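Local coordinates for Rio2 kinase (Chaetomium thermophilum, PDB 4GYI), which probably phosphorylates protein serine and threonine residues as an atypical, magnesium-dependent RIO-type kinase, and has an ATPase-dependent role on the maturing pre-40S ribosomal subunit, at residues A[94-99]-A[112-117]; A[120-125]-A[187-192]; A[158-163]-A[181-186]. All blocks are in the same frame, centred on the assembly; numbering follows the deposited sequence.

Overall arrangement
Beyond helix 79-92 the chain enters the antiparallel sheet of the kinase N-lobe, ordered 98-105, 109-115, 121-127, 187-191, 180-184. Contact 1 closes a short loop, pairing the first two strands as a hairpin. A tight return then leads to 120-125, which pairs with 109-115 on one edge and gains its other neighbour only when 187-192 arrives sixty-odd residues later and closes contact 2 over ADP. Contact 3 is nested inside that long loop: helix 149-172 packs against the end of strand 180-184 and the turn after it. Backbone bonds from strand 109-115 to 121-127, and from 187-191 to 180-184, merge all three contacts into one sheet with a helix across one end.

Contact 1 of 3, residues A[94-99]-A[112-117]; sequences KDVYSV and MIVADE
Tyr97 and Ser98 both face Ala115, and the backbone bonds show how. Ala115 O takes two N-H groups at once: Tyr97 N at 2.7 Å, lying in the carbonyl plane, and Ser98 N at 3.0 Å from the same Ala115 O. One bond returns, from Ala115 N to Ser98 O at 2.9 Å. Two residues set against one make a classic beta bulge at the start of strand 98-105.

The apolar contacts lie on the face of Val99 and Val114. CG2 of Val96 meets CG2 of Val114 at 3.9 Å, the two side chains crossing at about a right angle. Val99 CG1, anti to its backbone N (chi1 179°), reaches Met112 CE at 3.6 Å, and branched or flexible apolar residues suit this side because helix 79-92 lies against it.

The other contacts are more open. Ser98 OG rests 3.4 Å from Ala115 CB, small residues that fit side by side, while Tyr97 touches through CB, 3.4 Å from Asp116 C, and its ring leads outward. Asp116 OD1 instead accepts from Lys120 N in the following turn. The chemistry implies a hairpin end fixed chiefly by backbone bonds, with one carbonyl accepting two N-H groups, one face apolar.

Contact 2 of 3, residues A[120-125]-A[187-192]; sequences KQKVLK and TIVMSL. With ADP (adenosine-5'-diphosphate), chain B.
Lys125 lies beside Ile188 in the strand pair, and its side chain runs from the sheet to the phosphates of ADP. CB packs on Met190 CE at 3.9 Å. CG stands anti to the backbone N (chi1 -179°), and the rest of the chain is fully extended, carrying CD past the same methyl and CE to within 3.5 Å of ADP O2A. NZ then donates to ADP O2A at 2.7 Å and, weakly, to O3B; it also forms a salt bridge with Glu163 and a hydrogen bond to the phosphoaspartate at position 258. A long, flexible amine suits a place where several anionic groups converge. An alanine here would probably leave the ADP phosphates and Glu163 without their shared positive partner.

Two pairs of backbone bonds fix the base of this arm: Lys125 and Ile188 exchange one pair, Val123 and Met190 the other, with Val123 N 2.7 Å from Met190 O. On the same face Val123 CG2 comes 3.9 Å from ADP C6 and 3.8 Å from Leu192 CD1, so apolar branches line the adenine. ADP N6 donates to Ser191 O at 2.9 Å and weakly to Met190 SD. Away from the nucleotide, Leu124 CD1 meets Val189 CG2 at 3.7 Å beneath helix 79-92.

The arrangement is that of the protein-kinase nucleotide pocket: a central-strand lysine paired with a helix glutamate, and a backbone carbonyl at the hinge reading the adenine amino group.

Contact 3 of 3, residues A[158-163]-A[181-186]; sequences LAAIKE and IAQSRH. With EDO (1,2-ethanediol), chain E.
The packing of the N-lobe helix on the tip of the antiparallel hairpin 180-191 is met here where Ala160 and Ile161, on helix 149-172, touch Gln183 and the turn at Arg185 and His186. Ala160 points its methyl straight at the turn: CB lies 3.3 Å from Arg185 O and 3.4 Å from His186 C. So close a fit suits alanine, since a larger side chain would run into the backbone of the turn. The same CB is 3.9 Å from Gln183 NE2.

Gln183 has CG anti to the backbone N (chi1 -176°), and a bend at chi2 (-85°) sets CD beside Ile161, whose CG1 lies 3.8 Å from Gln183 OE1 and about equally far from CD and NE2. The two side chains cross obliquely, apolar branch against flat amide. No hydrogen bond joins the two segments. Beyond the amide sits an ethanediol, probably from the crystallisation liquor: its O2 accepts from Gln183 NE2 at 3.2 Å and donates to Gln183 OE1 at 3.3 Å.

Arg185 and His186 aim their side chains away from the helix. Arg185 forms a salt bridge with Glu24, and His186 NE2 is hydrogen-bonded to Asp83, so the turn is also tied to the N-terminal part of the chain. Arg185, with a positive phi of 54°, leads a type II' turn that brings the chain back into strand 187-191.

Such a helix laid across the sheet, one turn of it carrying Glu163, the partner of the ADP-binding Lys125, corresponds to helix C of the protein-kinase N-lobe.

Contact 1 of 3, residues A[94-99]-A[112-117]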
loop_
_atom_site.group_PDB
_atom_site.type_symbol
_atom_site.label_atom_id
_atom_site.label_comp_id
_atom_site.label_asym_id
_atom_site.label_seq_id
_atom_site.Cartn_x
_atom_site.Cartn_y
_atom_site.Cartn_z
ATOM N N LYS A 94 -13.651 8.906 11.355
ATOM C CA LYS A 94 -12.898 9.250 12.568
ATOM C C LYS A 94 -11.651 8.400 12.797
ATOM O O LYS A 94 -11.226 8.167 13.934
ATOM C CB LYS A 94 -13.805 9.272 13.805
ATOM C CG LYS A 94 -14.946 10.276 13.695
ATOM C CD LYS A 94 -15.716 10.391 15.000
ATOM C CE LYS A 94 -17.056 11.111 14.818
ATOM N NZ LYS A 94 -16.926 12.574 14.547
ATOM N N ASP A 95 -11.050 7.961 11.699
ATOM C CA ASP A 95 -9.808 7.214 11.774
ATOM C C ASP A 95 -8.620 8.168 11.729
ATOM O O ASP A 95 -7.561 7.884 12.291
ATOM C CB ASP A 95 -9.750 6.154 10.668
ATOM C CG ASP A 95 -10.758 5.024 10.901
ATOM O OD1 ASP A 95 -10.816 4.501 12.040
ATOM O OD2 ASP A 95 -11.510 4.678 9.964
ATOM N N VAL A 96 -8.816 9.314 11.085
ATOM C CA VAL A 96 -7.760 10.306 10.968
ATOM C C VAL A 96 -8.264 11.669 11.406
ATOM O O VAL A 96 -9.293 12.129 10.923
ATOM C CB VAL A 96 -7.265 10.418 9.523
ATOM C CG1 VAL A 96 -6.364 11.634 9.375
ATOM C CG2 VAL A 96 -6.538 9.145 9.109
ATOM N N TYR A 97 -7.545 12.312 12.320
ATOM C CA TYR A 97 -7.932 13.645 12.776
ATOM C C TYR A 97 -6.997 14.716 12.220
ATOM O O TYR A 97 -7.440 15.797 11.826
ATOM C CB TYR A 97 -7.972 13.703 14.306
ATOM C CG TYR A 97 -8.414 15.035 14.851
ATOM C CD1 TYR A 97 -9.720 15.473 14.688
ATOM C CD2 TYR A 97 -7.528 15.858 15.536
ATOM C CE1 TYR A 97 -10.134 16.703 15.188
ATOM C CE2 TYR A 97 -7.928 17.086 16.041
ATOM C CZ TYR A 97 -9.234 17.503 15.864
ATOM O OH TYR A 97 -9.644 18.721 16.357
ATOM N N SER A 98 -5.702 14.398 12.192
ATOM C CA SER A 98 -4.681 15.297 11.677
ATOM C C SER A 98 -3.635 14.513 10.904
ATOM O O SER A 98 -3.473 13.299 11.092
ATOM C CB SER A 98 -3.988 16.027 12.817
ATOM O OG SER A 98 -3.446 15.085 13.715
ATOM N N VAL A 99 -2.932 15.228 10.034
ATOM C CA VAL A 99 -1.901 14.659 9.201
ATOM C C VAL A 99 -0.567 15.272 9.596
ATOM O O VAL A 99 -0.469 16.483 9.832
ATOM C CB VAL A 99 -2.193 14.939 7.726
ATOM C CG1 VAL A 99 -1.097 14.354 6.846
ATOM C CG2 VAL A 99 -3.533 14.357 7.362
ATOM N N MET A 112 2.686 8.512 5.220
ATOM C CA MET A 112 2.401 9.702 6.017
ATOM C C MET A 112 2.155 9.265 7.440
ATOM O O MET A 112 1.701 8.161 7.677
ATOM C CB MET A 112 1.132 10.403 5.508
ATOM C CG MET A 112 1.253 10.992 4.104
ATOM S SD MET A 112 0.575 12.653 4.015
ATOM C CE MET A 112 -1.168 12.305 3.837
ATOM N N ILE A 113 2.437 10.131 8.394
ATOM C CA ILE A 113 2.046 9.840 9.756
ATOM C C ILE A 113 0.795 10.615 9.988
ATOM O O ILE A 113 0.719 11.783 9.620
ATOM C CB ILE A 113 3.112 10.264 10.757
ATOM C CG1 ILE A 113 4.368 9.419 10.548
ATOM C CG2 ILE A 113 2.623 10.040 12.170
ATOM C CD1 ILE A 113 5.329 9.983 9.537
ATOM N N VAL A 114 -0.215 9.960 10.547
ATOM C CA VAL A 114 -1.415 10.672 10.931
ATOM C C VAL A 114 -1.695 10.447 12.407
ATOM O O VAL A 114 -1.086 9.576 13.040
ATOM C CB VAL A 114 -2.609 10.215 10.111
ATOM C CG1 VAL A 114 -2.316 10.393 8.643
ATOM C CG2 VAL A 114 -2.910 8.778 10.428
ATOM N N ALA A 115 -2.603 11.248 12.959
ATOM C CA ALA A 115 -3.044 11.077 14.338
ATOM C C ALA A 115 -4.567 11.099 14.422
ATOM O O ALA A 115 -5.231 11.807 13.669
ATOM C CB ALA A 115 -2.469 12.159 15.189
ATOM N N ASP A 116 -5.132 10.328 15.340
ATOM C CA ASP A 116 -6.574 10.419 15.563
ATOM C C ASP A 116 -6.918 11.442 16.653
ATOM O O ASP A 116 -6.033 12.109 17.188
ATOM C CB ASP A 116 -7.212 9.042 15.848
ATOM C CG ASP A 116 -6.711 8.395 17.140
ATOM O OD1 ASP A 116 -6.167 9.100 18.023
ATOM O OD2 ASP A 116 -6.888 7.161 17.281
ATOM N N GLU A 117 -8.205 11.539 16.977
ATOM C CA GLU A 117 -8.714 12.530 17.922
ATOM C C GLU A 117 -8.118 12.370 19.314
ATOM O O GLU A 117 -7.920 13.349 20.031
ATOM C CB GLU A 117 -10.243 12.456 17.996
ATOM C CG GLU A 117 -10.844 13.471 18.960
ATOM C CD GLU A 117 -12.328 13.699 18.744
ATOM O OE1 GLU A 117 -12.779 14.839 18.982
ATOM O OE2 GLU A 117 -13.038 12.748 18.348
#

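Contact 2 of 3, residues A[120-125]-A[187-192]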
loop_
_atom_site.group_PDB
_atom_site.type_symbol
_atom_site.label_atom_id
_atom_site.label_comp_id
_atom_site.label_asym_id
_atom_site.label_seq_id
_atom_site.Cartn_x
_atom_site.Cartn_y
_atom_site.Cartn_z
ATOM N N LYS A 120 -3.368 9.547 19.133
ATOM C CA LYS A 120 -2.578 8.369 18.830
ATOM C C LYS A 120 -2.047 8.429 17.383
ATOM O O LYS A 120 -2.796 8.692 16.449
ATOM C CB LYS A 120 -3.418 7.114 19.050
ATOM C CG LYS A 120 -2.670 5.823 18.804
ATOM C CD LYS A 120 -3.584 4.632 18.980
ATOM C CE LYS A 120 -2.950 3.360 18.425
ATOM N NZ LYS A 120 -3.982 2.313 18.149
ATOM N N GLN A 121 -0.752 8.208 17.205
ATOM C CA GLN A 121 -0.163 8.252 15.864
ATOM C C GLN A 121 -0.319 6.930 15.128
ATOM O O GLN A 121 -0.138 5.853 15.702
ATOM C CB GLN A 121 1.312 8.663 15.908
ATOM C CG GLN A 121 1.551 9.998 16.609
ATOM C CD GLN A 121 3.023 10.341 16.714
ATOM O OE1 GLN A 121 3.887 9.613 16.219
ATOM N NE2 GLN A 121 3.316 11.458 17.350
ATOM N N LYS A 122 -0.673 7.024 13.854
ATOM C CA LYS A 122 -0.799 5.861 12.989
ATOM C C LYS A 122 -0.174 6.187 11.635
ATOM O O LYS A 122 0.160 7.345 11.364
ATOM C CB LYS A 122 -2.277 5.518 12.789
ATOM C CG LYS A 122 -3.077 5.457 14.074
ATOM C CD LYS A 122 -4.530 5.746 13.796
ATOM C CE LYS A 122 -5.311 5.895 15.079
ATOM N NZ LYS A 122 -5.580 4.591 15.757
ATOM N N VAL A 123 -0.022 5.171 10.784
ATOM C CA VAL A 123 0.540 5.379 9.453
ATOM C C VAL A 123 -0.537 5.373 8.386
ATOM O O VAL A 123 -1.436 4.540 8.406
ATOM C CB VAL A 123 1.598 4.295 9.122
ATOM C CG1 VAL A 123 1.855 4.196 7.620
ATOM C CG2 VAL A 123 2.885 4.583 9.865
ATOM N N LEU A 124 -0.461 6.335 7.474
ATOM C CA LEU A 124 -1.305 6.326 6.298
ATOM C C LEU A 124 -0.432 5.962 5.098
ATOM O O LEU A 124 0.552 6.640 4.811
ATOM C CB LEU A 124 -1.940 7.697 6.082
ATOM C CG LEU A 124 -2.725 7.850 4.774
ATOM C CD1 LEU A 124 -4.005 7.029 4.822
ATOM C CD2 LEU A 124 -3.043 9.302 4.505
ATOM N N LYS A 125 -0.764 4.878 4.416
ATOM C CA LYS A 125 0.003 4.499 3.230
ATOM C C LYS A 125 -0.836 4.814 2.003
ATOM O O LYS A 125 -2.010 4.464 1.953
ATOM C CB LYS A 125 0.365 3.013 3.251
ATOM C CG LYS A 125 1.205 2.536 2.029
ATOM C CD LYS A 125 1.588 1.073 2.202
ATOM C CE LYS A 125 2.360 0.511 0.990
ATOM N NZ LYS A 125 2.984 -0.810 1.325
ATOM N N THR A 187 -5.680 3.847 -0.252
ATOM C CA THR A 187 -4.977 4.180 0.984
ATOM C C THR A 187 -5.222 3.175 2.087
ATOM O O THR A 187 -6.257 2.512 2.116
ATOM C CB THR A 187 -5.340 5.602 1.497
ATOM O OG1 THR A 187 -6.673 5.603 2.033
ATOM C CG2 THR A 187 -5.257 6.600 0.374
ATOM N N ILE A 188 -4.267 3.058 3.001
ATOM C CA ILE A 188 -4.479 2.227 4.169
ATOM C C ILE A 188 -4.035 3.002 5.375
ATOM O O ILE A 188 -3.013 3.680 5.314
ATOM C CB ILE A 188 -3.646 0.939 4.124
ATOM C CG1 ILE A 188 -4.113 0.036 2.981
ATOM C CG2 ILE A 188 -3.746 0.185 5.466
ATOM C CD1 ILE A 188 -3.321 -1.255 2.880
ATOM N N VAL A 189 -4.806 2.917 6.455
ATOM C CA VAL A 189 -4.373 3.446 7.733
ATOM C C VAL A 189 -3.996 2.248 8.571
ATOM O O VAL A 189 -4.766 1.311 8.675
ATOM C CB VAL A 189 -5.483 4.256 8.446
ATOM C CG1 VAL A 189 -5.027 4.657 9.840
ATOM C CG2 VAL A 189 -5.836 5.495 7.647
ATOM N N MET A 190 -2.796 2.251 9.144
ATOM C CA MET A 190 -2.373 1.114 9.939
ATOM C C MET A 190 -1.590 1.611 11.156
ATOM O O MET A 190 -1.170 2.769 11.194
ATOM C CB MET A 190 -1.487 0.200 9.088
ATOM C CG MET A 190 -0.108 0.793 8.827
ATOM S SD MET A 190 0.905 -0.155 7.682
ATOM C CE MET A 190 0.309 0.422 6.108
ATOM N N SER A 191 -1.382 0.742 12.141
ATOM C CA SER A 191 -0.653 1.155 13.336
ATOM C C SER A 191 0.770 1.547 12.962
ATOM O O SER A 191 1.308 1.094 11.951
ATOM C CB SER A 191 -0.637 0.050 14.398
ATOM O OG SER A 191 0.205 -1.015 14.011
ATOM N N LEU A 192 1.344 2.438 13.753
ATOM C CA LEU A 192 2.740 2.823 13.609
ATOM C C LEU A 192 3.566 1.858 14.443
ATOM O O LEU A 192 3.395 1.785 15.639
ATOM C CB LEU A 192 2.928 4.245 14.127
ATOM C CG LEU A 192 4.358 4.762 14.286
ATOM C CD1 LEU A 192 5.030 4.874 12.930
ATOM C CD2 LEU A 192 4.309 6.109 14.995
HETATM P PB ADP B . 6.589 0.855 -0.111
HETATM O O1B ADP B . 6.587 2.197 -0.802
HETATM O O2B ADP B . 7.886 0.088 -0.047
HETATM O O3B ADP B . 5.365 0.036 -0.722
HETATM P PA ADP B . 6.255 0.145 2.668
HETATM O O1A ADP B . 7.376 -0.813 2.371
HETATM O O2A ADP B . 4.930 -0.433 3.148
HETATM O O3A ADP B . 6.011 1.101 1.392
HETATM O "O5'" ADP B . 6.824 1.234 3.690
HETATM C "C5'" ADP B . 7.984 1.999 3.334
HETATM C "C4'" ADP B . 8.737 2.411 4.598
HETATM O "O4'" ADP B . 7.861 3.117 5.495
HETATM C "C3'" ADP B . 9.276 1.243 5.423
HETATM O "O3'" ADP B . 10.563 0.784 4.997
HETATM C "C2'" ADP B . 9.318 1.806 6.828
HETATM O "O2'" ADP B . 10.437 2.688 6.974
HETATM C "C1'" ADP B . 8.125 2.728 6.849
HETATM N N9 ADP B . 6.885 2.087 7.331
HETATM C C8 ADP B . 5.885 1.631 6.553
HETATM N N7 ADP B . 4.860 1.144 7.301
HETATM C C5 ADP B . 5.223 1.316 8.589
HETATM C C6 ADP B . 4.615 1.042 9.903
HETATM N N6 ADP B . 3.392 0.477 9.978
HETATM N N1 ADP B . 5.318 1.375 11.004
HETATM C C2 ADP B . 6.537 1.954 10.943
HETATM N N3 ADP B . 7.148 2.238 9.785
HETATM C C4 ADP B . 6.551 1.940 8.603
HETATM O O HOH W 1 -0.325 3.269 15.987
#

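Contact 3 of 3, residues A[158-163]-A[181-186]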
loop_
_atom_site.group_PDB
_atom_site.type_symbol
_atom_site.label_atom_id
_atom_site.label_comp_id
_atom_site.label_asym_id
_atom_site.label_seq_id
_atom_site.Cartn_x
_atom_site.Cartn_y
_atom_site.Cartn_z
ATOM N N LEU A 158 -6.734 -1.305 -6.149
ATOM C CA LEU A 158 -6.607 -2.756 -6.020
ATOM C C LEU A 158 -5.437 -3.112 -5.127
ATOM O O LEU A 158 -5.501 -4.081 -4.363
ATOM C CB LEU A 158 -6.409 -3.435 -7.371
ATOM C CG LEU A 158 -7.584 -3.440 -8.349
ATOM C CD1 LEU A 158 -7.230 -4.322 -9.538
ATOM C CD2 LEU A 158 -8.837 -3.931 -7.686
ATOM N N ALA A 159 -4.354 -2.355 -5.255
ATOM C CA ALA A 159 -3.172 -2.599 -4.445
ATOM C C ALA A 159 -3.510 -2.434 -2.968
ATOM O O ALA A 159 -3.138 -3.270 -2.161
ATOM C CB ALA A 159 -2.038 -1.649 -4.844
ATOM N N ALA A 160 -4.224 -1.363 -2.623
ATOM C CA ALA A 160 -4.583 -1.070 -1.227
ATOM C C ALA A 160 -5.558 -2.108 -0.672
ATOM O O ALA A 160 -5.401 -2.558 0.448
ATOM C CB ALA A 160 -5.189 0.350 -1.095
ATOM N N ILE A 161 -6.556 -2.482 -1.467
ATOM C CA ILE A 161 -7.520 -3.487 -1.064
ATOM C C ILE A 161 -6.844 -4.821 -0.789
ATOM O O ILE A 161 -7.105 -5.466 0.238
ATOM C CB ILE A 161 -8.611 -3.668 -2.130
ATOM C CG1 ILE A 161 -9.539 -2.456 -2.130
ATOM C CG2 ILE A 161 -9.432 -4.935 -1.863
ATOM C CD1 ILE A 161 -10.556 -2.480 -3.240
ATOM N N LYS A 162 -5.961 -5.226 -1.699
ATOM C CA LYS A 162 -5.204 -6.459 -1.541
ATOM C C LYS A 162 -4.340 -6.458 -0.287
ATOM O O LYS A 162 -4.392 -7.398 0.517
ATOM C CB LYS A 162 -4.319 -6.723 -2.768
ATOM C CG LYS A 162 -3.462 -7.989 -2.626
ATOM C CD LYS A 162 -3.001 -8.537 -3.986
ATOM C CE LYS A 162 -1.821 -9.490 -3.827
ATOM N NZ LYS A 162 -1.204 -9.889 -5.121
ATOM N N GLU A 163 -3.541 -5.409 -0.128
ATOM C CA GLU A 163 -2.618 -5.331 1.007
ATOM C C GLU A 163 -3.373 -5.351 2.334
ATOM O O GLU A 163 -2.936 -5.965 3.312
ATOM C CB GLU A 163 -1.697 -4.094 0.903
ATOM C CG GLU A 163 -0.858 -3.806 2.180
ATOM C CD GLU A 163 0.269 -2.774 1.975
ATOM O OE1 GLU A 163 0.038 -1.740 1.321
ATOM O OE2 GLU A 163 1.399 -2.990 2.474
ATOM N N ILE A 181 -6.001 -0.872 10.224
ATOM C CA ILE A 181 -7.069 -0.117 10.888
ATOM C C ILE A 181 -8.222 0.274 9.964
ATOM O O ILE A 181 -9.375 0.127 10.328
ATOM C CB ILE A 181 -6.521 1.130 11.597
ATOM C CG1 ILE A 181 -5.512 0.715 12.677
ATOM C CG2 ILE A 181 -7.657 1.943 12.202
ATOM C CD1 ILE A 181 -4.665 1.862 13.193
ATOM N N ALA A 182 -7.921 0.773 8.772
ATOM C CA ALA A 182 -8.987 1.143 7.851
ATOM C C ALA A 182 -8.438 1.176 6.450
ATOM O O ALA A 182 -7.231 1.199 6.264
ATOM C CB ALA A 182 -9.564 2.493 8.219
ATOM N N GLN A 183 -9.317 1.194 5.458
ATOM C CA GLN A 183 -8.857 1.223 4.076
ATOM C C GLN A 183 -9.830 2.044 3.254
ATOM O O GLN A 183 -11.037 1.842 3.340
ATOM C CB GLN A 183 -8.739 -0.209 3.524
ATOM C CG GLN A 183 -8.171 -0.302 2.111
ATOM C CD GLN A 183 -9.227 -0.123 1.034
ATOM O OE1 GLN A 183 -10.308 -0.701 1.112
ATOM N NE2 GLN A 183 -8.922 0.694 0.031
ATOM N N SER A 184 -9.328 2.985 2.468
ATOM C CA SER A 184 -10.216 3.701 1.560
ATOM C C SER A 184 -9.533 3.960 0.233
ATOM O O SER A 184 -8.447 4.526 0.196
ATOM C CB SER A 184 -10.691 5.014 2.172
ATOM O OG SER A 184 -11.510 5.731 1.253
ATOM N N ARG A 185 -10.164 3.528 -0.858
ATOM C CA ARG A 185 -9.604 3.738 -2.189
ATOM C C ARG A 185 -8.162 3.190 -2.282
ATOM O O ARG A 185 -7.928 1.998 -2.055
ATOM C CB ARG A 185 -9.692 5.223 -2.567
ATOM C CG ARG A 185 -11.117 5.722 -2.637
ATOM C CD ARG A 185 -11.178 7.228 -2.484
ATOM N NE ARG A 185 -12.521 7.777 -2.680
ATOM C CZ ARG A 185 -13.377 8.042 -1.694
ATOM N NH1 ARG A 185 -13.057 7.791 -0.430
ATOM N NH2 ARG A 185 -14.552 8.550 -1.974
ATOM N N HIS A 186 -7.200 4.063 -2.568
ATOM C CA HIS A 186 -5.797 3.650 -2.692
ATOM C C HIS A 186 -4.994 3.765 -1.385
ATOM O O HIS A 186 -3.755 3.787 -1.405
ATOM C CB HIS A 186 -5.093 4.457 -3.791
ATOM C CG HIS A 186 -5.118 5.947 -3.578
ATOM N ND1 HIS A 186 -6.216 6.618 -3.080
ATOM C CD2 HIS A 186 -4.185 6.896 -3.828
ATOM C CE1 HIS A 186 -5.959 7.914 -3.030
ATOM N NE2 HIS A 186 -4.730 8.110 -3.468
HETATM C C1 EDO E . -13.173 2.718 -2.196
HETATM O O1 EDO E . -12.769 2.076 -3.419
HETATM C C2 EDO E . -12.898 1.811 -1.002
HETATM O O2 EDO E . -11.823 0.906 -1.298
#